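Local coordinates for protein exported gluconolactonase (Xanthomonas campestris pv. campestris, PDB 3DR2) that probably hydrolyses gluconolactone to gluconate in secondary glucose metabolism, as a calcium-binding six-bladed beta-propeller enzyme of the SMP-30 family, at residues A[139-144]-A[171-176]. Residues are numbered along the deposited sequence; the frame is centred on the assembly and turned at random.
Sequences ARDGAI and VYRLPP
Ile144 and Leu174 pair across the two middle strands of one four-stranded propeller blade, where the turn between strands 136-138 and 144-147 meets the end of strand 169-174. They form an antiparallel hydrogen-bonded pair: Ile144 N donates to Leu174 O at 2.9 Å, and Leu174 N returns a bond to Ile144 O at 2.7 Å. Their side chains share one face of the sheet, CB against CB, and there Ile144 also touches Leu121 while Leu174 touches Ser179. Beside the pair, Ala143 CA makes a CA-H...O contact with Leu174 O, 3.1 Å away.

The charged part shows how a hairpin turn can be tied to the next strand. A type I beta turn runs from Ala139 to Gly142, and Asp141 adds an Asx turn, its OD1 accepting from Ala143 N from above the carboxylate plane. With CG between the backbone N and the carbonyl carbon (chi1 69°), the carboxylate also meets Arg173 tip to tip. Arg173 NH1 makes a salt bridge to the syn side of Asp141 OD2 at 2.8 Å, almost exactly in the guanidinium plane, although the two planar groups are turned 43° apart. Water 1 gives a second link, donating to Asp141 OD1 and accepting from Arg173 NE. Arg173 NH2 is hydrogen-bonded to Gln182 OE1 on the neighbouring strand 182-187, an edge strand of the blade; the guanidinium thus has partners on the turn and on that strand.

Van der Waals contacts surround these bonds. Pro176 lies along the turn, its CD 4.0 Å from Ala143 CB in an apolar contact, while its CG meets a carbonyl oxygen, Asp141 O, at 3.2 Å. The Arg173 chain, extended from CG to NE, passes over the Ala143 methyl, whose CB sits against one guanidinium face, 3.5 Å from Arg173 NE.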
loop_
_atom_site.group_PDB
_atom_site.type_symbol
_atom_site.label_atom_id
_atom_site.label_comp_id
_atom_site.label_asym_id
_atom_site.label_seq_id
_atom_site.Cartn_x
_atom_site.Cartn_y
_atom_site.Cartn_z
ATOM N N ALA A 139 22.502 12.067 16.301
ATOM C CA ALA A 139 23.792 11.976 16.978
ATOM C C ALA A 139 23.671 12.422 18.429
ATOM O O ALA A 139 22.671 13.023 18.826
ATOM C CB ALA A 139 24.830 12.827 16.249
ATOM N N ARG A 140 24.691 12.123 19.225
ATOM C CA ARG A 140 24.677 12.499 20.631
ATOM C C ARG A 140 24.528 14.003 20.851
ATOM O O ARG A 140 24.034 14.428 21.893
ATOM C CB ARG A 140 25.941 11.994 21.329
ATOM C CG ARG A 140 25.865 10.539 21.758
ATOM C CD ARG A 140 26.969 10.203 22.751
ATOM N NE ARG A 140 28.259 10.015 22.098
ATOM C CZ ARG A 140 28.659 8.864 21.569
ATOM N NH1 ARG A 140 27.867 7.799 21.624
ATOM N NH2 ARG A 140 29.847 8.776 20.987
ATOM N N ASP A 141 24.945 14.806 19.877
ATOM C CA ASP A 141 24.840 16.252 20.019
ATOM C C ASP A 141 23.506 16.805 19.516
ATOM O O ASP A 141 23.316 18.020 19.419
ATOM C CB ASP A 141 26.023 16.939 19.321
ATOM C CG ASP A 141 25.982 16.815 17.807
ATOM O OD1 ASP A 141 25.286 15.920 17.286
ATOM O OD2 ASP A 141 26.667 17.616 17.134
ATOM N N GLY A 142 22.578 15.908 19.197
ATOM C CA GLY A 142 21.268 16.339 18.738
ATOM C C GLY A 142 21.100 16.560 17.249
ATOM O O GLY A 142 19.985 16.798 16.781
ATOM N N ALA A 143 22.194 16.498 16.498
ATOM C CA ALA A 143 22.132 16.691 15.055
ATOM C C ALA A 143 21.448 15.494 14.404
ATOM O O ALA A 143 21.647 14.359 14.825
ATOM C CB ALA A 143 23.537 16.854 14.487
ATOM N N ILE A 144 20.632 15.755 13.386
ATOM C CA ILE A 144 19.947 14.684 12.669
ATOM C C ILE A 144 20.712 14.432 11.373
ATOM O O ILE A 144 20.903 15.349 10.574
ATOM C CB ILE A 144 18.493 15.080 12.311
ATOM C CG1 ILE A 144 17.676 15.262 13.587
ATOM C CG2 ILE A 144 17.852 14.014 11.418
ATOM C CD1 ILE A 144 16.318 15.859 13.349
ATOM N N VAL A 171 24.516 12.568 2.056
ATOM C CA VAL A 171 24.303 12.237 3.455
ATOM C C VAL A 171 24.387 13.643 4.031
ATOM O O VAL A 171 25.354 14.357 3.769
ATOM C CB VAL A 171 25.448 11.389 4.053
ATOM C CG1 VAL A 171 25.288 11.308 5.566
ATOM C CG2 VAL A 171 25.433 9.988 3.461
ATOM N N TYR A 172 23.370 14.053 4.777
ATOM C CA TYR A 172 23.356 15.392 5.353
ATOM C C TYR A 172 23.348 15.384 6.871
ATOM O O TYR A 172 22.984 14.390 7.501
ATOM C CB TYR A 172 22.118 16.172 4.905
ATOM C CG TYR A 172 21.996 16.425 3.424
ATOM C CD1 TYR A 172 21.381 15.501 2.586
ATOM C CD2 TYR A 172 22.455 17.618 2.866
ATOM C CE1 TYR A 172 21.216 15.759 1.232
ATOM C CE2 TYR A 172 22.299 17.886 1.520
ATOM C CZ TYR A 172 21.678 16.955 0.705
ATOM O OH TYR A 172 21.530 17.220 -0.632
ATOM N N ARG A 173 23.745 16.516 7.445
ATOM C CA ARG A 173 23.746 16.700 8.890
ATOM C C ARG A 173 22.945 17.957 9.197
ATOM O O ARG A 173 23.256 19.039 8.692
ATOM C CB ARG A 173 25.165 16.862 9.442
ATOM C CG ARG A 173 25.188 17.219 10.926
ATOM C CD ARG A 173 26.604 17.267 11.480
ATOM N NE ARG A 173 26.622 17.584 12.908
ATOM C CZ ARG A 173 26.551 18.815 13.408
ATOM N NH1 ARG A 173 26.572 19.005 14.720
ATOM N NH2 ARG A 173 26.477 19.859 12.598
ATOM N N LEU A 174 21.909 17.814 10.019
ATOM C CA LEU A 174 21.073 18.948 10.390
ATOM C C LEU A 174 21.418 19.309 11.830
ATOM O O LEU A 174 21.091 18.576 12.759
ATOM C CB LEU A 174 19.584 18.582 10.284
ATOM C CG LEU A 174 18.576 19.731 10.134
ATOM C CD1 LEU A 174 17.167 19.183 10.303
ATOM C CD2 LEU A 174 18.833 20.812 11.155
ATOM N N PRO A 175 22.096 20.450 12.029
ATOM C CA PRO A 175 22.496 20.922 13.357
ATOM C C PRO A 175 21.305 21.185 14.271
ATOM O O PRO A 175 20.239 21.602 13.810
ATOM C CB PRO A 175 23.265 22.208 13.053
ATOM C CG PRO A 175 23.790 21.986 11.674
ATOM C CD PRO A 175 22.596 21.356 10.985
ATOM N N PRO A 176 21.475 20.949 15.581
ATOM C CA PRO A 176 20.417 21.163 16.573
ATOM C C PRO A 176 20.254 22.650 16.888
ATOM O O PRO A 176 19.137 23.152 17.003
ATOM C CB PRO A 176 20.913 20.366 17.768
ATOM C CG PRO A 176 22.396 20.568 17.686
ATOM C CD PRO A 176 22.682 20.388 16.214
HETATM O O HOH W 1 26.553 15.501 14.758
#